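Local coordinates for protein unsaturated glucuronyl hydrolase (Streptococcus agalactiae, PDB 2ZZR) that hydrolyses unsaturated disaccharides of chondroitin, hyaluronan and heparin, releasing the unsaturated uronic acid by cleaving 1,3- and 1,4-glycosidic bonds, at residues 23-26 with 27-31; 36-39 with 40-43; 77-80 with 81-84; 385-388 with 389-393. One frame throughout, in Å; residues are numbered along the deposited sequence.

Contact 1: residues 23-26 with 27-31; sequences LTKI and EVEEA
Leu23 meets Glu27 and Val28 just ahead of the first turn of helix 25-46. Its CB lies 3.9 Å from Val28 CG2, an apolar touch. The Leu23 and Glu27 side chains cross at about a right angle, and Leu23 CD2 comes 3.8 Å from Glu27 OE1. Leu23 also packs on His336 and Leu339 of helix 328-346.

Thr24 is the N-cap. Its backbone N gives a nearly straight bond to Glu27 OE1, 2.9 Å long with an N-H...O angle of 170°. The bond uses the anti lone pair of OE1, on the side away from OE2. In return, Thr24 OG1 accepts from Glu27 N at 3.3 Å. OG1 sits between the backbone N and the carbonyl carbon (chi1 68°), which turns it to the start of the helix. These two reciprocal bonds form a capping box, the classic way to satisfy N-H groups at a helix start. The other carboxylate oxygen, Glu27 OE2, forms a salt bridge with Arg340, so both carboxylate oxygens have partners. Thr24 O accepts from Val28 N as the first full helical turn closes.

Lys25 runs out fully extended. Its CE passes 3.6 Å from Glu29 OE2, but NZ stays 4.4 Å from that oxygen, beyond a salt bridge. OE2 is instead bonded to the hydroxyl of Tyr390. Lys25 O takes the N-H of Glu29.

Ile26 reaches along the surface with its CG1 branch. Its CD1 lies 3.5 Å from Glu29 OE1 and 3.7 Å from Glu30 OE2, so the methyl end rests by two carboxylates. Ile26 O accepts from Glu30 N.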
loop_
_atom_site.group_PDB
_atom_site.type_symbol
_atom_site.label_atom_id
_atom_site.label_comp_id
_atom_site.label_asym_id
_atom_site.label_seq_id
_atom_site.Cartn_x
_atom_site.Cartn_y
_atom_site.Cartn_z
ATOM N N LEU A 23 3.186 -20.449 8.386
ATOM C CA LEU A 23 4.497 -19.916 8.732
ATOM C C LEU A 23 4.745 -19.971 10.231
ATOM O O LEU A 23 3.892 -19.573 11.026
ATOM C CB LEU A 23 4.645 -18.476 8.233
ATOM C CG LEU A 23 4.948 -18.289 6.744
ATOM C CD1 LEU A 23 4.699 -16.839 6.358
ATOM C CD2 LEU A 23 6.390 -18.713 6.408
ATOM N N THR A 24 5.918 -20.471 10.610
ATOM C CA THR A 24 6.275 -20.577 12.018
ATOM C C THR A 24 6.984 -19.325 12.502
ATOM O O THR A 24 7.471 -18.516 11.704
ATOM C CB THR A 24 7.172 -21.801 12.295
ATOM O OG1 THR A 24 8.454 -21.594 11.689
ATOM C CG2 THR A 24 6.535 -23.078 11.756
ATOM N N LYS A 25 7.051 -19.173 13.820
ATOM C CA LYS A 25 7.727 -18.042 14.421
ATOM C C LYS A 25 9.187 -17.940 13.969
ATOM O O LYS A 25 9.652 -16.852 13.627
ATOM C CB LYS A 25 7.624 -18.095 15.947
ATOM C CG LYS A 25 8.197 -16.874 16.633
ATOM C CD LYS A 25 8.076 -16.956 18.136
ATOM C CE LYS A 25 8.781 -15.782 18.787
ATOM N NZ LYS A 25 8.898 -15.947 20.262
ATOM N N ILE A 26 9.901 -19.066 13.953
ATOM C CA ILE A 26 11.302 -19.051 13.524
ATOM C C ILE A 26 11.460 -18.666 12.054
ATOM O O ILE A 26 12.390 -17.945 11.707
ATOM C CB ILE A 26 12.068 -20.377 13.867
ATOM C CG1 ILE A 26 13.575 -20.204 13.649
ATOM C CG2 ILE A 26 11.546 -21.553 13.062
ATOM C CD1 ILE A 26 14.214 -19.165 14.553
ATOM N N GLU A 27 10.539 -19.120 11.204
ATOM C CA GLU A 27 10.585 -18.782 9.775
ATOM C C GLU A 27 10.421 -17.276 9.559
ATOM O O GLU A 27 11.198 -16.656 8.822
ATOM C CB GLU A 27 9.534 -19.560 8.985
ATOM C CG GLU A 27 9.888 -21.036 8.763
ATOM C CD GLU A 27 8.761 -21.824 8.126
ATOM O OE1 GLU A 27 7.588 -21.621 8.508
ATOM O OE2 GLU A 27 9.046 -22.655 7.239
ATOM N N VAL A 28 9.423 -16.690 10.217
ATOM C CA VAL A 28 9.184 -15.248 10.123
ATOM C C VAL A 28 10.317 -14.449 10.779
ATOM O O VAL A 28 10.783 -13.441 10.233
ATOM C CB VAL A 28 7.785 -14.867 10.688
ATOM C CG1 VAL A 28 7.591 -13.353 10.719
ATOM C CG2 VAL A 28 6.693 -15.529 9.850
ATOM N N GLU A 29 10.778 -14.924 11.935
ATOM C CA GLU A 29 11.882 -14.304 12.666
ATOM C C GLU A 29 13.146 -14.210 11.808
ATOM O O GLU A 29 13.801 -13.170 11.766
ATOM C CB GLU A 29 12.184 -15.142 13.896
ATOM C CG GLU A 29 12.732 -14.403 15.070
ATOM C CD GLU A 29 12.690 -15.274 16.307
ATOM O OE1 GLU A 29 13.401 -16.302 16.326
ATOM O OE2 GLU A 29 11.938 -14.945 17.243
ATOM N N GLU A 30 13.475 -15.305 11.131
ATOM C CA GLU A 30 14.660 -15.363 10.273
ATOM C C GLU A 30 14.533 -14.460 9.038
ATOM O O GLU A 30 15.518 -13.837 8.617
ATOM C CB GLU A 30 15.004 -16.809 9.910
ATOM C CG GLU A 30 15.594 -17.559 11.115
ATOM C CD GLU A 30 16.012 -18.993 10.835
ATOM O OE1 GLU A 30 15.719 -19.527 9.745
ATOM O OE2 GLU A 30 16.634 -19.598 11.738
ATOM N N ALA A 31 13.319 -14.368 8.489
ATOM C CA ALA A 31 13.037 -13.435 7.385
ATOM C C ALA A 31 13.204 -11.980 7.828
ATOM O O ALA A 31 13.775 -11.153 7.095
ATOM C CB ALA A 31 11.638 -13.679 6.813
#

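Contact 2: residues 36-39 with 40-43; sequences LKQL and YINI
The Tyr40 ring has Leu36 O at its edge, near the ring plane, 3.1 Å from Tyr40 CD1. The CG of Tyr40 is anti to its carbonyl carbon (chi1 -84°), which swings the ring back beside the preceding turn. The same Leu36 O accepts from Tyr40 N at 2.9 Å. Further out, Tyr40 CE1 comes only loosely near Leu36 CB, at 4.5 Å.

The other flat groups are the side-chain amides of Gln38 and Asn42, one turn apart, with planes 45° to each other. Gln38 NE2 donates to Asn42 OD1 at 3.1 Å. The bond is bent, with an N-H...O angle of 137°. OD1 lies close to the plane of the Gln38 amide, but NE2 stands above the Asn42 carbonyl plane and misses its lone pairs. A bend at chi2 turns the Gln38 amide forward toward Asn42. Stronger partners lie outside: Ile352 O for Gln38 NE2, and Gly354 N and Arg355 O for the Asn42 amide.

Residues 36-43 lie in the second half of helix 25-46. The Gln38-Asn42 side meets the loop at 351-357. Leu36 packs on helix 70-84 and Ile43 on helix 87-105. Tyr40 OH bonds to Asn84 and Asp86 near the junction of those two helices.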
loop_
_atom_site.group_PDB
_atom_site.type_symbol
_atom_site.label_atom_id
_atom_site.label_comp_id
_atom_site.label_asym_id
_atom_site.label_seq_id
_atom_site.Cartn_x
_atom_site.Cartn_y
_atom_site.Cartn_z
ATOM N N LEU A 36 16.581 -7.038 8.161
ATOM C CA LEU A 36 17.258 -6.050 9.004
ATOM C C LEU A 36 18.752 -5.917 8.700
ATOM O O LEU A 36 19.293 -4.813 8.742
ATOM C CB LEU A 36 17.018 -6.333 10.491
ATOM C CG LEU A 36 15.906 -5.477 11.104
ATOM C CD1 LEU A 36 14.571 -5.610 10.346
ATOM C CD2 LEU A 36 15.723 -5.789 12.584
ATOM N N LYS A 37 19.399 -7.034 8.377
ATOM C CA LYS A 37 20.803 -7.020 7.949
ATOM C C LYS A 37 20.982 -6.120 6.726
ATOM O O LYS A 37 21.933 -5.336 6.659
ATOM C CB LYS A 37 21.294 -8.433 7.645
ATOM C CG LYS A 37 21.573 -9.269 8.888
ATOM C CD LYS A 37 21.939 -10.681 8.507
ATOM C CE LYS A 37 22.076 -11.566 9.736
ATOM N NZ LYS A 37 22.343 -12.972 9.321
ATOM N N GLN A 38 20.051 -6.217 5.776
ATOM C CA GLN A 38 20.059 -5.337 4.604
ATOM C C GLN A 38 19.765 -3.881 4.976
ATOM O O GLN A 38 20.396 -2.969 4.447
ATOM C CB GLN A 38 19.080 -5.831 3.529
ATOM C CG GLN A 38 19.245 -5.128 2.166
ATOM C CD GLN A 38 20.661 -5.256 1.617
ATOM O OE1 GLN A 38 21.111 -6.355 1.286
ATOM N NE2 GLN A 38 21.368 -4.130 1.519
ATOM N N LEU A 39 18.821 -3.665 5.892
ATOM C CA LEU A 39 18.481 -2.308 6.328
ATOM C C LEU A 39 19.654 -1.599 6.998
ATOM O O LEU A 39 19.885 -0.415 6.754
ATOM C CB LEU A 39 17.256 -2.297 7.254
ATOM C CG LEU A 39 15.880 -2.582 6.629
ATOM C CD1 LEU A 39 14.798 -2.401 7.683
ATOM C CD2 LEU A 39 15.599 -1.681 5.421
ATOM N N TYR A 40 20.400 -2.326 7.830
ATOM C CA TYR A 40 21.566 -1.742 8.498
ATOM C C TYR A 40 22.663 -1.345 7.511
ATOM O O TYR A 40 23.258 -0.271 7.641
ATOM C CB TYR A 40 22.107 -2.682 9.577
ATOM C CG TYR A 40 21.375 -2.551 10.893
ATOM C CD1 TYR A 40 20.421 -3.493 11.275
ATOM C CD2 TYR A 40 21.625 -1.479 11.750
ATOM C CE1 TYR A 40 19.742 -3.378 12.482
ATOM C CE2 TYR A 40 20.951 -1.355 12.958
ATOM C CZ TYR A 40 20.009 -2.309 13.316
ATOM O OH TYR A 40 19.340 -2.202 14.512
ATOM N N ILE A 41 22.900 -2.209 6.527
ATOM C CA ILE A 41 23.813 -1.935 5.410
ATOM C C ILE A 41 23.358 -0.694 4.624
ATOM O O ILE A 41 24.181 0.137 4.230
ATOM C CB ILE A 41 23.953 -3.182 4.493
ATOM C CG1 ILE A 41 24.760 -4.276 5.206
ATOM C CG2 ILE A 41 24.593 -2.830 3.140
ATOM C CD1 ILE A 41 24.749 -5.619 4.512
ATOM N N ASN A 42 22.047 -0.558 4.430
ATOM C CA ASN A 42 21.496 0.588 3.700
ATOM C C ASN A 42 21.432 1.911 4.465
ATOM O O ASN A 42 21.486 2.972 3.850
ATOM C CB ASN A 42 20.136 0.240 3.083
ATOM C CG ASN A 42 20.263 -0.707 1.901
ATOM O OD1 ASN A 42 21.369 -1.010 1.443
ATOM N ND2 ASN A 42 19.127 -1.170 1.390
ATOM N N ILE A 43 21.315 1.861 5.793
ATOM C CA ILE A 43 21.363 3.087 6.601
ATOM C C ILE A 43 22.678 3.840 6.332
ATOM O O ILE A 43 22.704 5.073 6.234
ATOM C CB ILE A 43 21.175 2.794 8.118
ATOM C CG1 ILE A 43 19.716 2.416 8.403
ATOM C CG2 ILE A 43 21.575 4.007 8.978
ATOM C CD1 ILE A 43 19.437 2.026 9.852
#

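Contact 3: residues 77-80 with 81-84; sequences LWLA and YEYN
The last two turns of helix 70-84, in the alpha-helical barrel of this family 88 glycoside hydrolase, hold an aromatic pair three residues apart. The edge of Trp78 points toward the face of Tyr81 in an offset edge-to-face stack. The centroid of the six-membered Trp78 ring is 5.8 Å from that of the Tyr81 ring, and the planes stand at 75°. Trp78 CE3 and CZ3 both approach Tyr81 CD1, CE3 at 3.9 Å. Both side chains point the same way. Trp78 CG is anti to its carbonyl carbon (chi1 -74°), and the six-membered ring reaches forward to Tyr81. The Tyr81 ring itself runs on toward the C-terminal end of the helix.

Along the backbone, Glu82 N donates to Trp78 O at 2.9 Å. Ala80 O closes the final turn. It accepts from Asn84 N at 3.0 Å and weakly from Tyr83 N, also at 3.0 Å. Glu82 CG is 3.3 Å from Trp78 O, while its carboxylate reaches away to Tyr396, Trp393 and Lys391.

The helix is packed on several sides. Trp78 and Tyr81 lie against helices 87-105 and 115-130. Leu79 packs on helix 376-390. Ala80 and Tyr83 meet helix 25-46, where the Tyr83 hydroxyl bonds to Glu33.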
loop_
_atom_site.group_PDB
_atom_site.type_symbol
_atom_site.label_atom_id
_atom_site.label_comp_id
_atom_site.label_asym_id
_atom_site.label_seq_id
_atom_site.Cartn_x
_atom_site.Cartn_y
_atom_site.Cartn_z
ATOM N N LEU A 77 12.512 1.529 8.588
ATOM C CA LEU A 77 13.291 1.810 9.800
ATOM C C LEU A 77 12.458 1.675 11.078
ATOM O O LEU A 77 12.920 1.070 12.055
ATOM C CB LEU A 77 13.936 3.198 9.730
ATOM C CG LEU A 77 14.850 3.459 8.528
ATOM C CD1 LEU A 77 15.433 4.867 8.604
ATOM C CD2 LEU A 77 15.939 2.405 8.385
ATOM N N TRP A 78 11.244 2.228 11.074
ATOM C CA TRP A 78 10.367 2.145 12.249
ATOM C C TRP A 78 9.928 0.709 12.523
ATOM O O TRP A 78 9.865 0.290 13.683
ATOM C CB TRP A 78 9.136 3.055 12.132
ATOM C CG TRP A 78 9.405 4.522 12.301
ATOM C CD1 TRP A 78 9.041 5.524 11.444
ATOM C CD2 TRP A 78 10.091 5.156 13.392
ATOM N NE1 TRP A 78 9.448 6.741 11.935
ATOM C CE2 TRP A 78 10.103 6.546 13.126
ATOM C CE3 TRP A 78 10.706 4.684 14.563
ATOM C CZ2 TRP A 78 10.710 7.471 13.985
ATOM C CZ3 TRP A 78 11.304 5.605 15.420
ATOM C CH2 TRP A 78 11.295 6.982 15.131
ATOM N N LEU A 79 9.641 -0.049 11.465
ATOM C CA LEU A 79 9.273 -1.454 11.638
ATOM C C LEU A 79 10.414 -2.239 12.272
ATOM O O LEU A 79 10.196 -3.025 13.196
ATOM C CB LEU A 79 8.889 -2.085 10.308
ATOM C CG LEU A 79 7.538 -1.620 9.772
ATOM C CD1 LEU A 79 7.375 -2.177 8.376
ATOM C CD2 LEU A 79 6.387 -2.077 10.680
ATOM N N ALA A 80 11.626 -2.004 11.771
ATOM C CA ALA A 80 12.832 -2.624 12.320
ATOM C C ALA A 80 13.012 -2.226 13.786
ATOM O O ALA A 80 13.359 -3.067 14.629
ATOM C CB ALA A 80 14.056 -2.217 11.494
ATOM N N TYR A 81 12.767 -0.950 14.078
ATOM C CA TYR A 81 12.870 -0.412 15.434
ATOM C C TYR A 81 11.893 -1.082 16.401
ATOM O O TYR A 81 12.233 -1.340 17.557
ATOM C CB TYR A 81 12.668 1.106 15.435
ATOM C CG TYR A 81 12.695 1.723 16.815
ATOM C CD1 TYR A 81 11.531 2.218 17.404
ATOM C CD2 TYR A 81 13.886 1.798 17.543
ATOM C CE1 TYR A 81 11.553 2.780 18.678
ATOM C CE2 TYR A 81 13.917 2.354 18.811
ATOM C CZ TYR A 81 12.751 2.840 19.373
ATOM O OH TYR A 81 12.777 3.394 20.629
ATOM N N GLU A 82 10.681 -1.365 15.931
ATOM C CA GLU A 82 9.715 -2.103 16.741
ATOM C C GLU A 82 10.201 -3.508 17.053
ATOM O O GLU A 82 9.902 -4.050 18.118
ATOM C CB GLU A 82 8.367 -2.175 16.040
ATOM C CG GLU A 82 7.706 -0.824 15.910
ATOM C CD GLU A 82 6.225 -0.940 15.704
ATOM O OE1 GLU A 82 5.706 -0.319 14.756
ATOM O OE2 GLU A 82 5.584 -1.652 16.499
ATOM N N TYR A 83 10.949 -4.086 16.120
ATOM C CA TYR A 83 11.465 -5.433 16.278
ATOM C C TYR A 83 12.608 -5.524 17.289
ATOM O O TYR A 83 12.631 -6.446 18.099
ATOM C CB TYR A 83 11.909 -6.011 14.934
ATOM C CG TYR A 83 12.433 -7.425 15.036
ATOM C CD1 TYR A 83 11.555 -8.503 15.172
ATOM C CD2 TYR A 83 13.804 -7.687 15.004
ATOM C CE1 TYR A 83 12.023 -9.798 15.263
ATOM C CE2 TYR A 83 14.287 -8.983 15.098
ATOM C CZ TYR A 83 13.391 -10.035 15.230
ATOM O OH TYR A 83 13.853 -11.324 15.322
ATOM N N ASN A 84 13.550 -4.584 17.242
ATOM C CA ASN A 84 14.757 -4.708 18.080
ATOM C C ASN A 84 15.070 -3.565 19.061
ATOM O O ASN A 84 16.060 -3.645 19.799
ATOM C CB ASN A 84 15.988 -5.086 17.229
ATOM C CG ASN A 84 16.497 -3.939 16.351
ATOM O OD1 ASN A 84 17.328 -4.152 15.465
ATOM N ND2 ASN A 84 16.015 -2.729 16.596
#

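Contact 4: residues 385-388 with 389-393; sequences ALIR and FYKDW
Phe389 N donates to Ala385 O and Lys391 N to Ile387 O, both at 3.0 Å, while the Tyr390 N bonds to Leu386 O and Ile387 O are weak, as helix 376-390 ends and Lys391 leaves helical angles.

Ile387 and Arg388 receive the Trp393 indole. Ile387 CG2 meets Trp393 CD1 at 3.7 Å, the two side chains crossing at about a right angle. The same methyl touches Lys391 CD at 3.8 Å, where the Lys391 chain lies alongside Ile387. Arg388 CG is 3.8 Å from Trp393 CE3, at the six-membered part of the indole. This CE3 also lies over one face of the guanidinium, toward its rim. The two planes are 69° apart, so the groups do not stack flat. Arg388 is extended from CG to NE, which lays the guanidinium beside the six-membered ring, where it also meets Glu384, Glu316 and Tyr253. Salt bridges to both glutamates and a bond to the tyrosine hydroxyl probably fix its rotation. A water bridges the chain's return: it donates to Arg388 O at 2.9 Å and accepts from Trp393 N at 3.0 Å.

This is the C-terminal end of the last helix of the alpha-helical barrel. The Arg388 side chain is about 12 Å from that of Trp250, a probable substrate-binding residue. Around this helix end, Phe389 packs on helix 328-346, and Tyr390 and Leu386 on helix 25-46. Arg388 faces helix 304-318. Lys391 and Trp393 both reach Glu82 of helix 70-84.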
loop_
_atom_site.group_PDB
_atom_site.type_symbol
_atom_site.label_atom_id
_atom_site.label_comp_id
_atom_site.label_asym_id
_atom_site.label_seq_id
_atom_site.Cartn_x
_atom_site.Cartn_y
_atom_site.Cartn_z
ATOM N N ALA A 385 4.242 -6.947 6.503
ATOM C CA ALA A 385 3.611 -8.266 6.573
ATOM C C ALA A 385 4.323 -9.144 7.595
ATOM O O ALA A 385 3.679 -9.812 8.409
ATOM C CB ALA A 385 3.606 -8.946 5.207
ATOM N N LEU A 386 5.654 -9.128 7.552
ATOM C CA LEU A 386 6.449 -9.911 8.493
ATOM C C LEU A 386 6.153 -9.506 9.936
ATOM O O LEU A 386 5.892 -10.376 10.794
ATOM C CB LEU A 386 7.939 -9.767 8.179
ATOM C CG LEU A 386 8.399 -10.436 6.879
ATOM C CD1 LEU A 386 9.893 -10.132 6.654
ATOM C CD2 LEU A 386 8.139 -11.940 6.891
ATOM N N ILE A 387 6.174 -8.196 10.190
ATOM C CA ILE A 387 5.907 -7.640 11.522
ATOM C C ILE A 387 4.455 -7.906 11.962
ATOM O O ILE A 387 4.210 -8.251 13.123
ATOM C CB ILE A 387 6.274 -6.121 11.604
ATOM C CG1 ILE A 387 7.794 -5.908 11.446
ATOM C CG2 ILE A 387 5.747 -5.460 12.901
ATOM C CD1 ILE A 387 8.678 -6.543 12.542
ATOM N N ARG A 388 3.507 -7.772 11.030
ATOM C CA ARG A 388 2.109 -8.143 11.293
ATOM C C ARG A 388 1.979 -9.576 11.815
ATOM O O ARG A 388 1.247 -9.828 12.777
ATOM C CB ARG A 388 1.253 -7.986 10.031
ATOM C CG ARG A 388 0.728 -6.569 9.798
ATOM C CD ARG A 388 0.029 -6.487 8.438
ATOM N NE ARG A 388 -0.669 -5.211 8.265
ATOM C CZ ARG A 388 -1.890 -4.953 8.734
ATOM N NH1 ARG A 388 -2.570 -5.886 9.398
ATOM N NH2 ARG A 388 -2.435 -3.759 8.541
ATOM N N PHE A 389 2.678 -10.509 11.172
ATOM C CA PHE A 389 2.592 -11.926 11.536
ATOM C C PHE A 389 3.256 -12.198 12.879
ATOM O O PHE A 389 2.814 -13.071 13.640
ATOM C CB PHE A 389 3.257 -12.783 10.460
ATOM C CG PHE A 389 2.344 -13.188 9.347
ATOM C CD1 PHE A 389 1.612 -12.236 8.634
ATOM C CD2 PHE A 389 2.238 -14.525 8.982
ATOM C CE1 PHE A 389 0.779 -12.618 7.585
ATOM C CE2 PHE A 389 1.410 -14.915 7.937
ATOM C CZ PHE A 389 0.678 -13.960 7.238
ATOM N N TYR A 390 4.314 -11.440 13.151
ATOM C CA TYR A 390 5.211 -11.695 14.275
ATOM C C TYR A 390 4.726 -11.143 15.615
ATOM O O TYR A 390 4.978 -11.733 16.675
ATOM C CB TYR A 390 6.594 -11.128 13.959
ATOM C CG TYR A 390 7.663 -11.579 14.923
ATOM C CD1 TYR A 390 8.178 -12.874 14.860
ATOM C CD2 TYR A 390 8.154 -10.714 15.893
ATOM C CE1 TYR A 390 9.166 -13.297 15.743
ATOM C CE2 TYR A 390 9.139 -11.129 16.792
ATOM C CZ TYR A 390 9.635 -12.417 16.704
ATOM O OH TYR A 390 10.615 -12.824 17.578
ATOM N N LYS A 391 4.055 -10.000 15.579
ATOM C CA LYS A 391 3.609 -9.364 16.807
ATOM C C LYS A 391 2.181 -8.881 16.647
ATOM O O LYS A 391 1.595 -9.024 15.575
ATOM C CB LYS A 391 4.537 -8.201 17.180
ATOM C CG LYS A 391 4.518 -7.021 16.217
ATOM C CD LYS A 391 5.476 -5.916 16.646
ATOM C CE LYS A 391 4.920 -5.124 17.828
ATOM N NZ LYS A 391 5.801 -3.981 18.189
ATOM N N ASP A 392 1.620 -8.340 17.720
ATOM C CA ASP A 392 0.359 -7.623 17.618
ATOM C C ASP A 392 0.726 -6.198 17.240
ATOM O O ASP A 392 1.006 -5.366 18.100
ATOM C CB ASP A 392 -0.410 -7.673 18.945
ATOM C CG ASP A 392 -1.691 -6.844 18.916
ATOM O OD1 ASP A 392 -2.149 -6.424 19.994
ATOM O OD2 ASP A 392 -2.236 -6.597 17.812
ATOM N N TRP A 393 0.756 -5.933 15.936
ATOM C CA TRP A 393 1.292 -4.663 15.449
ATOM C C TRP A 393 0.257 -3.537 15.464
ATOM O O TRP A 393 -0.840 -3.680 14.923
ATOM C CB TRP A 393 1.904 -4.834 14.050
ATOM C CG TRP A 393 2.454 -3.546 13.498
ATOM C CD1 TRP A 393 3.456 -2.787 14.030
ATOM C CD2 TRP A 393 2.026 -2.869 12.305
ATOM N NE1 TRP A 393 3.678 -1.671 13.245
ATOM C CE2 TRP A 393 2.818 -1.701 12.180
ATOM C CE3 TRP A 393 1.056 -3.139 11.328
ATOM C CZ2 TRP A 393 2.666 -0.794 11.117
ATOM C CZ3 TRP A 393 0.903 -2.235 10.272
ATOM C CH2 TRP A 393 1.710 -1.081 10.175
HETATM O O HOH W 1 -0.464 -7.788 13.895
#

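Contacts 1 to 4 follow one another along the chain, each within a single helix or at its end. Contacts 1 and 2 share helix 25-46, with centres 19 Å apart and no touch between them. Contact 3 ends helix 70-84, and contact 4 ends helix 376-390. The centres of contacts 2 and 3 are 12 Å apart. Those of contacts 1 and 4 are 11 Å apart, as are those of contacts 3 and 4. Glu29, Glu82 and Asn84 carry polar links between them. The C-terminal helix thus joins two helices from early in the chain, consistent with closure of the helical barrel. Contacts 1 to 3 lie away from the catalytic and substrate-binding residues.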